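Local coordinates for protein O-phospho-L-seryl-tRNA:Cys-tRNA synthase (Methanocaldococcus jannaschii DSM 2661, PDB 5X6B) that probably converts O-phospho-L-seryl-tRNA to cysteinyl-tRNA, using a pyridoxal phosphate cofactor held covalently on the enzyme, at residues Y166-E169 and Y170-K174; I184-L187 and E188-K192; H201-E205 and Y206-N210; P238-G241 and K242-K245. One frame throughout, in Å; residues are numbered along the deposited sequence.

Interaction 1. Residues Y166-E169 and Y170-K174; sequences YEEE and YPTYK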
loop_
_atom_site.group_PDB
_atom_site.type_symbol
_atom_site.label_atom_id
_atom_site.label_comp_id
_atom_site.label_asym_id
_atom_site.label_seq_id
_atom_site.Cartn_x
_atom_site.Cartn_y
_atom_site.Cartn_z
ATOM N N TYR B 166 -28.641 18.169 17.669
ATOM C CA TYR B 166 -27.741 18.450 18.775
ATOM C C TYR B 166 -28.411 18.434 20.145
ATOM O O TYR B 166 -29.550 18.870 20.302
ATOM C CB TYR B 166 -27.076 19.812 18.571
ATOM C CG TYR B 166 -26.189 19.880 17.355
ATOM C CD1 TYR B 166 -24.902 19.356 17.380
ATOM C CD2 TYR B 166 -26.635 20.470 16.181
ATOM C CE1 TYR B 166 -24.087 19.418 16.270
ATOM C CE2 TYR B 166 -25.827 20.537 15.064
ATOM C CZ TYR B 166 -24.553 20.010 15.114
ATOM O OH TYR B 166 -23.748 20.080 14.001
ATOM N N GLU B 167 -27.682 17.921 21.127
ATOM C CA GLU B 167 -28.018 18.092 22.533
ATOM C C GLU B 167 -27.678 19.527 22.916
ATOM O O GLU B 167 -28.215 20.085 23.867
ATOM C CB GLU B 167 -27.246 17.087 23.388
ATOM C CG GLU B 167 -27.580 17.082 24.862
ATOM C CD GLU B 167 -26.954 15.896 25.578
ATOM O OE1 GLU B 167 -26.469 14.978 24.884
ATOM O OE2 GLU B 167 -26.941 15.883 26.827
ATOM N N GLU B 168 -26.764 20.103 22.144
ATOM C CA GLU B 168 -26.381 21.505 22.229
ATOM C C GLU B 168 -25.551 21.838 21.008
ATOM O O GLU B 168 -24.664 21.072 20.642
ATOM C CB GLU B 168 -25.574 21.803 23.487
ATOM C CG GLU B 168 -24.977 23.206 23.485
ATOM C CD GLU B 168 -24.054 23.459 24.657
ATOM O OE1 GLU B 168 -23.692 22.486 25.350
ATOM O OE2 GLU B 168 -23.695 24.631 24.888
ATOM N N GLU B 169 -25.832 22.967 20.369
ATOM C CA GLU B 169 -25.025 23.375 19.230
ATOM C C GLU B 169 -23.796 24.126 19.738
ATOM O O GLU B 169 -22.935 23.523 20.380
ATOM C CB GLU B 169 -25.845 24.214 18.252
ATOM C CG GLU B 169 -27.134 23.520 17.811
ATOM C CD GLU B 169 -27.538 23.857 16.386
ATOM O OE1 GLU B 169 -26.683 24.368 15.632
ATOM O OE2 GLU B 169 -28.715 23.624 16.022
ATOM N N TYR B 170 -23.705 25.425 19.472
ATOM C CA TYR B 170 -22.528 26.188 19.896
ATOM C C TYR B 170 -22.353 26.158 21.417
ATOM O O TYR B 170 -23.326 26.308 22.160
ATOM C CB TYR B 170 -22.613 27.636 19.411
ATOM C CG TYR B 170 -21.348 28.425 19.661
ATOM C CD1 TYR B 170 -20.293 28.384 18.759
ATOM C CD2 TYR B 170 -21.200 29.196 20.806
ATOM C CE1 TYR B 170 -19.129 29.095 18.987
ATOM C CE2 TYR B 170 -20.040 29.913 21.041
ATOM C CZ TYR B 170 -19.008 29.859 20.128
ATOM O OH TYR B 170 -17.852 30.570 20.357
ATOM N N PRO B 171 -21.109 25.954 21.886
ATOM C CA PRO B 171 -19.921 25.706 21.065
ATOM C C PRO B 171 -19.502 24.237 21.024
ATOM O O PRO B 171 -18.601 23.882 20.267
ATOM C CB PRO B 171 -18.856 26.542 21.767
ATOM C CG PRO B 171 -19.227 26.404 23.222
ATOM C CD PRO B 171 -20.739 26.237 23.285
ATOM N N THR B 172 -20.144 23.399 21.831
ATOM C CA THR B 172 -19.776 21.991 21.905
ATOM C C THR B 172 -20.258 21.171 20.705
ATOM O O THR B 172 -19.595 20.216 20.299
ATOM C CB THR B 172 -20.314 21.346 23.194
ATOM O OG1 THR B 172 -21.713 21.630 23.326
ATOM C CG2 THR B 172 -19.565 21.888 24.405
ATOM N N TYR B 173 -21.403 21.546 20.143
ATOM C CA TYR B 173 -22.008 20.813 19.030
ATOM C C TYR B 173 -22.121 19.318 19.329
ATOM O O TYR B 173 -21.763 18.478 18.503
ATOM C CB TYR B 173 -21.217 21.053 17.746
ATOM C CG TYR B 173 -21.324 22.481 17.264
ATOM C CD1 TYR B 173 -22.411 22.894 16.506
ATOM C CD2 TYR B 173 -20.356 23.423 17.587
ATOM C CE1 TYR B 173 -22.527 24.197 16.068
ATOM C CE2 TYR B 173 -20.465 24.735 17.152
ATOM C CZ TYR B 173 -21.558 25.114 16.392
ATOM O OH TYR B 173 -21.682 26.411 15.951
ATOM N N LYS B 174 -22.622 19.004 20.521
ATOM C CA LYS B 174 -22.800 17.624 20.957
ATOM C C LYS B 174 -24.123 17.031 20.472
ATOM O O LYS B 174 -25.172 17.659 20.579
ATOM C CB LYS B 174 -22.727 17.533 22.484
ATOM C CG LYS B 174 -22.981 16.132 23.013
ATOM C CD LYS B 174 -22.950 16.072 24.528
ATOM C CE LYS B 174 -23.134 14.634 24.990
ATOM N NZ LYS B 174 -23.050 14.500 26.463
#
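Y166 and Y173 both set CG anti to their own carbonyl carbon, beside the backbone N (chi1 -64° and -67°), and this brings their rings together. The pair is T-shaped. The edge of Y173 points at the face of Y166, with ring centres 5.5 Å apart and planes at 73°. Alongside, Y166 CE1 lies 3.6 Å from Y173 CB. The hydroxyl of Y166 is hydrogen-bonded to N145. One face of the Y173 ring lies over the backbone of E169, whose carbonyl carbon sits over the ring centre. A smaller side chain at Y173, such as an alanine, would probably leave the face of Y166 without its edge partner, remove the ring lying over the E169 backbone, and lose the stack with Y206. The backbone ties the two ends together. E167 N gives a 2.6 Å hydrogen bond to K174 O, and E168 N adds a weak one to the same oxygen. Y173 N bonds E169 O across the turn. Side chains bind more loosely. The hydroxyl T172 OG1 makes a weak bond of 3.0 Å to E168 OE1. K174 runs extended beside E167 to a long salt bridge, 3.8 Å from NZ to E167 OE1. Between the ends, P171 follows a cis peptide bond. This is a hairpin-like surface loop, closed by an antiparallel bridge between E168 and K174, linking strands 160-166 and 174-175.

Interaction 2. Residues I184-L187 and E188-K192; sequences IDNL and EDKGK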
loop_
_atom_site.group_PDB
_atom_site.type_symbol
_atom_site.label_atom_id
_atom_site.label_comp_id
_atom_site.label_asym_id
_atom_site.label_seq_id
_atom_site.Cartn_x
_atom_site.Cartn_y
_atom_site.Cartn_z
ATOM N N ILE B 184 -36.718 8.224 14.580
ATOM C CA ILE B 184 -37.199 6.940 14.082
ATOM C C ILE B 184 -38.720 6.826 14.190
ATOM O O ILE B 184 -39.395 6.491 13.215
ATOM C CB ILE B 184 -36.545 5.769 14.842
ATOM C CG1 ILE B 184 -35.048 5.717 14.544
ATOM C CG2 ILE B 184 -37.197 4.450 14.462
ATOM C CD1 ILE B 184 -34.281 4.788 15.455
ATOM N N ASP B 185 -39.256 7.112 15.373
ATOM C CA ASP B 185 -40.697 7.040 15.596
ATOM C C ASP B 185 -41.431 8.051 14.722
ATOM O O ASP B 185 -42.476 7.744 14.157
ATOM C CB ASP B 185 -41.030 7.268 17.071
ATOM C CG ASP B 185 -40.512 6.155 17.964
ATOM O OD1 ASP B 185 -40.254 5.044 17.450
ATOM O OD2 ASP B 185 -40.365 6.387 19.182
ATOM N N ASN B 186 -40.869 9.252 14.613
ATOM C CA ASN B 186 -41.380 10.278 13.706
ATOM C C ASN B 186 -41.526 9.727 12.288
ATOM O O ASN B 186 -42.486 10.036 11.584
ATOM C CB ASN B 186 -40.450 11.498 13.718
ATOM C CG ASN B 186 -41.052 12.719 13.040
ATOM O OD1 ASN B 186 -41.846 12.609 12.110
ATOM N ND2 ASN B 186 -40.664 13.900 13.512
ATOM N N LEU B 187 -40.576 8.892 11.884
ATOM C CA LEU B 187 -40.561 8.350 10.533
ATOM C C LEU B 187 -41.455 7.119 10.395
ATOM O O LEU B 187 -42.143 6.959 9.385
ATOM C CB LEU B 187 -39.127 8.019 10.113
ATOM C CG LEU B 187 -38.370 9.111 9.347
ATOM C CD1 LEU B 187 -38.419 10.454 10.065
ATOM C CD2 LEU B 187 -36.929 8.691 9.117
ATOM N N GLU B 188 -41.449 6.253 11.405
ATOM C CA GLU B 188 -42.304 5.068 11.395
ATOM C C GLU B 188 -43.786 5.445 11.458
ATOM O O GLU B 188 -44.636 4.761 10.885
ATOM C CB GLU B 188 -41.944 4.135 12.555
ATOM C CG GLU B 188 -40.629 3.392 12.365
ATOM C CD GLU B 188 -40.372 2.363 13.452
ATOM O OE1 GLU B 188 -41.087 2.386 14.475
ATOM O OE2 GLU B 188 -39.465 1.520 13.274
ATOM N N ASP B 189 -44.088 6.540 12.150
ATOM C CA ASP B 189 -45.460 7.029 12.258
ATOM C C ASP B 189 -45.979 7.577 10.935
ATOM O O ASP B 189 -47.187 7.638 10.716
ATOM C CB ASP B 189 -45.568 8.111 13.337
ATOM C CG ASP B 189 -45.433 7.550 14.739
ATOM O OD1 ASP B 189 -45.537 6.314 14.896
ATOM O OD2 ASP B 189 -45.228 8.347 15.683
ATOM N N LYS B 190 -45.068 7.980 10.057
ATOM C CA LYS B 190 -45.456 8.522 8.760
ATOM C C LYS B 190 -45.402 7.460 7.665
ATOM O O LYS B 190 -45.439 7.783 6.477
ATOM C CB LYS B 190 -44.567 9.706 8.380
ATOM C CG LYS B 190 -44.720 10.910 9.290
ATOM C CD LYS B 190 -43.822 12.055 8.849
ATOM C CE LYS B 190 -44.082 13.307 9.674
ATOM N NZ LYS B 190 -44.057 13.027 11.140
ATOM N N GLY B 191 -45.313 6.194 8.068
ATOM C CA GLY B 191 -45.328 5.094 7.119
ATOM C C GLY B 191 -43.998 4.860 6.423
ATOM O O GLY B 191 -43.850 3.911 5.650
ATOM N N LYS B 192 -43.032 5.731 6.694
ATOM C CA LYS B 192 -41.686 5.584 6.155
ATOM C C LYS B 192 -40.944 4.440 6.844
ATOM O O LYS B 192 -41.187 4.143 8.016
ATOM C CB LYS B 192 -40.898 6.886 6.306
ATOM C CG LYS B 192 -41.009 7.836 5.126
ATOM C CD LYS B 192 -42.358 8.516 5.041
ATOM C CE LYS B 192 -42.397 9.475 3.862
ATOM N NZ LYS B 192 -43.759 10.031 3.631
#
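The carboxylate of E188 has the methyl CG2 of I184 beside it, 3.9 Å from E188 CD. Its OE1 comes to 4.1 Å from D185 OD1, with the two carboxylate planes turned 44° apart. These like charges probably disfavour each other mildly at the exposed surface. The carboxylate of D189 is met by the backbone oxygen of D185, 3.0 Å from D189 CG. Both sides are acceptors, so this contact is no hydrogen bond; D185 O takes its proton from D189 N. The amide of N186 meets K190 at its oxygen end. N186 has CG anti to its N (chi1 -168°), and K190 folds back by a bend at its last torsion (chi4 50°). The bends bring NZ to N186 OD1; the modelled 2.5 Å is very short and its exact length is doubtful. NZ also makes a weak bond to N186 O. All this happens where helix 179-188 ends in a Schellman-like turn. K192 N closes the six-residue loop with a weak 3.1 Å bond to L187 O, and G191 N bonds E188 O inside it. G191 has the positive phi expected at this point. K190 N also reaches L187 O, from above the carbonyl plane. One turn back, E188 N bonds I184 O at 2.7 Å. On the inner side, L187 packs on Y139 of strand 139-143 and V194 of strand 194-200, and I184 on I197.

Interaction 3. Residues H201-E205 and Y206-N210; sequences HVDGE and YGNLN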
loop_
_atom_site.group_PDB
_atom_site.type_symbol
_atom_site.label_atom_id
_atom_site.label_comp_id
_atom_site.label_asym_id
_atom_site.label_seq_id
_atom_site.Cartn_x
_atom_site.Cartn_y
_atom_site.Cartn_z
ATOM N N HIS B 201 -18.952 7.953 14.968
ATOM C CA HIS B 201 -18.369 7.733 16.295
ATOM C C HIS B 201 -17.549 8.927 16.775
ATOM O O HIS B 201 -17.640 9.324 17.937
ATOM C CB HIS B 201 -17.502 6.479 16.294
ATOM C CG HIS B 201 -17.259 5.917 17.656
ATOM N ND1 HIS B 201 -16.441 4.831 17.878
ATOM C CD2 HIS B 201 -17.732 6.285 18.870
ATOM C CE1 HIS B 201 -16.416 4.557 19.171
ATOM N NE2 HIS B 201 -17.193 5.424 19.794
ATOM N N VAL B 202 -16.744 9.481 15.875
ATOM C CA VAL B 202 -16.125 10.784 16.076
ATOM C C VAL B 202 -16.299 11.588 14.789
ATOM O O VAL B 202 -15.846 11.170 13.722
ATOM C CB VAL B 202 -14.620 10.676 16.451
ATOM C CG1 VAL B 202 -13.915 12.007 16.246
ATOM C CG2 VAL B 202 -14.454 10.221 17.887
ATOM N N ASP B 203 -16.979 12.726 14.880
ATOM C CA ASP B 203 -17.158 13.573 13.708
ATOM C C ASP B 203 -15.840 14.211 13.308
ATOM O O ASP B 203 -14.930 14.338 14.128
ATOM C CB ASP B 203 -18.196 14.663 13.954
ATOM C CG ASP B 203 -17.831 15.558 15.114
ATOM O OD1 ASP B 203 -17.572 15.033 16.223
ATOM O OD2 ASP B 203 -17.764 16.788 14.900
ATOM N N GLY B 204 -15.758 14.634 12.050
ATOM C CA GLY B 204 -14.538 15.191 11.503
ATOM C C GLY B 204 -14.510 16.703 11.472
ATOM O O GLY B 204 -13.647 17.300 10.830
ATOM N N GLU B 205 -15.451 17.332 12.164
ATOM C CA GLU B 205 -15.467 18.789 12.233
ATOM C C GLU B 205 -15.086 19.275 13.627
ATOM O O GLU B 205 -14.473 20.328 13.780
ATOM C CB GLU B 205 -16.841 19.337 11.842
ATOM C CG GLU B 205 -16.890 20.856 11.707
ATOM C CD GLU B 205 -16.025 21.380 10.572
ATOM O OE1 GLU B 205 -15.703 20.604 9.647
ATOM O OE2 GLU B 205 -15.667 22.573 10.605
ATOM N N TYR B 206 -15.441 18.497 14.642
ATOM C CA TYR B 206 -15.214 18.913 16.017
ATOM C C TYR B 206 -14.433 17.864 16.794
ATOM O O TYR B 206 -13.797 18.174 17.798
ATOM C CB TYR B 206 -16.551 19.211 16.709
ATOM C CG TYR B 206 -17.347 20.299 16.018
ATOM C CD1 TYR B 206 -16.973 21.631 16.132
ATOM C CD2 TYR B 206 -18.464 19.996 15.244
ATOM C CE1 TYR B 206 -17.682 22.631 15.500
ATOM C CE2 TYR B 206 -19.183 20.994 14.606
ATOM C CZ TYR B 206 -18.786 22.309 14.741
ATOM O OH TYR B 206 -19.484 23.316 14.116
ATOM N N GLY B 207 -14.475 16.626 16.321
ATOM C CA GLY B 207 -13.750 15.552 16.973
ATOM C C GLY B 207 -14.375 15.155 18.294
ATOM O O GLY B 207 -13.671 14.846 19.255
ATOM N N ASN B 208 -15.704 15.176 18.343
ATOM C CA ASN B 208 -16.438 14.747 19.527
ATOM C C ASN B 208 -16.660 13.244 19.543
ATOM O O ASN B 208 -17.185 12.675 18.590
ATOM C CB ASN B 208 -17.789 15.458 19.614
ATOM C CG ASN B 208 -17.656 16.932 19.904
ATOM O OD1 ASN B 208 -16.690 17.368 20.533
ATOM N ND2 ASN B 208 -18.629 17.714 19.446
ATOM N N LEU B 209 -16.256 12.607 20.633
ATOM C CA LEU B 209 -16.550 11.198 20.845
ATOM C C LEU B 209 -18.021 11.045 21.256
ATOM O O LEU B 209 -18.621 11.972 21.806
ATOM C CB LEU B 209 -15.610 10.620 21.905
ATOM C CG LEU B 209 -15.695 9.134 22.255
ATOM C CD1 LEU B 209 -15.551 8.270 21.011
ATOM C CD2 LEU B 209 -14.624 8.797 23.269
ATOM N N ASN B 210 -18.605 9.887 20.970
ATOM C CA ASN B 210 -20.004 9.644 21.295
ATOM C C ASN B 210 -20.190 8.286 21.964
ATOM O O ASN B 210 -19.519 7.317 21.609
ATOM C CB ASN B 210 -20.869 9.738 20.033
ATOM C CG ASN B 210 -20.904 11.142 19.449
ATOM O OD1 ASN B 210 -20.376 11.392 18.366
ATOM N ND2 ASN B 210 -21.549 12.063 20.157
#
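D203 holds the turn with both oxygens of its carboxylate. OD1 accepts N208 N at 2.8 Å, on its syn side. OD2 accepts Y206 N at 2.9 Å, from above the carboxylate plane. The side chain can do this because CG stands between the backbone N and the carbonyl carbon (chi1 59°), which folds it back over the turn. The backbone oxygen of D203 adds a weak bond from G207 N. The buried carboxylate is thus gripped by two backbone N-H groups. At the turn, E205 CG lies over one face of the Y206 ring in a CH-pi contact, 3.9 Å from the ring centre. Further along, the two arms run nearly antiparallel. V202 CG1 packs on G207 CA at 3.6 Å. G207 has a positive phi, which favours glycine. V202 CA approaches N208 O in an almost straight CA-H...O contact. V202 CG2 and L209 CD1 touch at 3.8 Å. L209 CD1 also lies 3.5 Å from H201 NE2; the two side chains run side by side, pointing the same way. The second shell fixes these groups. H201 ND1 is hydrogen-bonded to T233, and E205 forms a salt bridge with K350. The Y206 ring also stacks with that of Y173. The amide of N208 gives its ND2 to T172 O and takes the N-H of I341 on OD1. The hairpin-like loop leads from strand 194-200 to helix 212-221. H201 still pairs by backbone bonds with N229 of the neighbouring strand 226-229, while the turn end reaches the small antiparallel sheet through K350 of strand 349-352.

Interaction 4. Residues P238-G241 and K242-K245; sequences PVNG and KEVK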
loop_
_atom_site.group_PDB
_atom_site.type_symbol
_atom_site.label_atom_id
_atom_site.label_comp_id
_atom_site.label_asym_id
_atom_site.label_seq_id
_atom_site.Cartn_x
_atom_site.Cartn_y
_atom_site.Cartn_z
ATOM N N PRO B 238 -9.204 2.114 21.432
ATOM C CA PRO B 238 -9.819 0.783 21.366
ATOM C C PRO B 238 -11.325 0.854 21.116
ATOM O O PRO B 238 -11.981 1.790 21.570
ATOM C CB PRO B 238 -9.514 0.184 22.744
ATOM C CG PRO B 238 -9.213 1.350 23.620
ATOM C CD PRO B 238 -8.579 2.372 22.739
ATOM N N VAL B 239 -11.858 -0.120 20.383
ATOM C CA VAL B 239 -13.277 -0.141 20.043
ATOM C C VAL B 239 -13.849 -1.551 20.138
ATOM O O VAL B 239 -13.359 -2.470 19.488
ATOM C CB VAL B 239 -13.534 0.402 18.623
ATOM C CG1 VAL B 239 -14.976 0.144 18.211
ATOM C CG2 VAL B 239 -13.220 1.892 18.546
ATOM N N ASN B 240 -14.884 -1.716 20.959
ATOM C CA ASN B 240 -15.568 -2.998 21.083
ATOM C C ASN B 240 -16.937 -2.929 20.423
ATOM O O ASN B 240 -17.856 -2.292 20.940
ATOM C CB ASN B 240 -15.705 -3.403 22.553
ATOM C CG ASN B 240 -16.207 -4.828 22.726
ATOM O OD1 ASN B 240 -16.851 -5.390 21.840
ATOM N ND2 ASN B 240 -15.912 -5.420 23.874
ATOM N N GLY B 241 -17.067 -3.598 19.282
ATOM C CA GLY B 241 -18.295 -3.555 18.510
ATOM C C GLY B 241 -19.497 -4.213 19.165
ATOM O O GLY B 241 -20.612 -3.699 19.082
ATOM N N LYS B 242 -19.279 -5.352 19.813
ATOM C CA LYS B 242 -20.378 -6.070 20.452
ATOM C C LYS B 242 -20.904 -5.345 21.688
ATOM O O LYS B 242 -22.110 -5.349 21.937
ATOM C CB LYS B 242 -19.947 -7.488 20.826
ATOM C CG LYS B 242 -19.718 -8.390 19.626
ATOM C CD LYS B 242 -19.245 -9.775 20.043
ATOM C CE LYS B 242 -18.916 -10.623 18.825
ATOM N NZ LYS B 242 -20.113 -10.840 17.965
ATOM N N GLU B 243 -20.013 -4.723 22.457
ATOM C CA GLU B 243 -20.439 -4.027 23.669
ATOM C C GLU B 243 -21.299 -2.814 23.321
ATOM O O GLU B 243 -22.267 -2.511 24.023
ATOM C CB GLU B 243 -19.242 -3.600 24.523
ATOM C CG GLU B 243 -19.628 -2.673 25.672
ATOM C CD GLU B 243 -18.616 -2.667 26.799
ATOM O OE1 GLU B 243 -17.462 -3.085 26.572
ATOM O OE2 GLU B 243 -18.982 -2.241 27.918
ATOM N N VAL B 244 -20.956 -2.132 22.232
ATOM C CA VAL B 244 -21.784 -1.032 21.751
ATOM C C VAL B 244 -22.914 -1.576 20.880
ATOM O O VAL B 244 -23.665 -0.812 20.272
ATOM C CB VAL B 244 -20.968 0.004 20.957
ATOM C CG1 VAL B 244 -19.860 0.574 21.826
ATOM C CG2 VAL B 244 -20.397 -0.615 19.696
ATOM N N LYS B 245 -23.018 -2.904 20.837
ATOM C CA LYS B 245 -24.076 -3.607 20.112
ATOM C C LYS B 245 -24.169 -3.163 18.658
ATOM O O LYS B 245 -25.258 -3.075 18.090
ATOM C CB LYS B 245 -25.420 -3.415 20.822
ATOM C CG LYS B 245 -25.531 -4.203 22.125
ATOM C CD LYS B 245 -26.651 -3.694 23.022
ATOM C CE LYS B 245 -26.855 -4.617 24.220
ATOM N NZ LYS B 245 -26.421 -6.018 23.934
#
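N240 meets K242 and E243 in an Asx turn that starts a single helix-like turn, in the loop between strands 226-229 and 248-252. K242 comes first. Its N makes a weak bond of 3.2 Å to N240 OD1, and its ammonium forms a salt bridge with D114. At E243, the N also bonds N240 OD1, at 3.3 Å, but from above the carbonyl plane. E243 CB sits 3.7 Å from N240 CG, and the amide and carboxylate planes are almost perpendicular. With its first torsion near 180° (chi1 -171°), N240 brings OD1 within bonding distance of both N-H groups. The same oxygen accepts a hydrogen bond from N112. An alanine in place of N240 would probably leave the N-H groups of K242 and E243, and the amide of N112, without this acceptor. V244 N follows with a weak bond to N240 O. V244 CG2 lies 3.2 Å from G241 O and 3.3 Å from N240 O. V244 also rests on A212 of helix 212-221. At the end, a type I turn from K242 is closed by K245 N, which makes a weak 2.8 Å bond to K242 O.

Overall arrangement
Interactions 1 and 3 are joined directly. The bond from N208 ND2 to T172 O, 2.8 Å long, links the two loops, and Y173 CD2 packs 3.4 Å from Y206 CZ. The centre of interaction 3 lies about 10 Å from the centre of the chain, the nearest of the four. It also touches interaction 4, where H201 CE1 is 4.2 Å from V239 CG2. Interaction 2 stands apart, with nearest atoms about 12 Å from interaction 4 and about 13 Å from interaction 1. None touches the bound nucleic acid: interaction 4 comes nearest, at about 31 Å between nearest atoms. K255, which carries the cofactor, comes just after strand 248-252, the next strand in the chain after interaction 4.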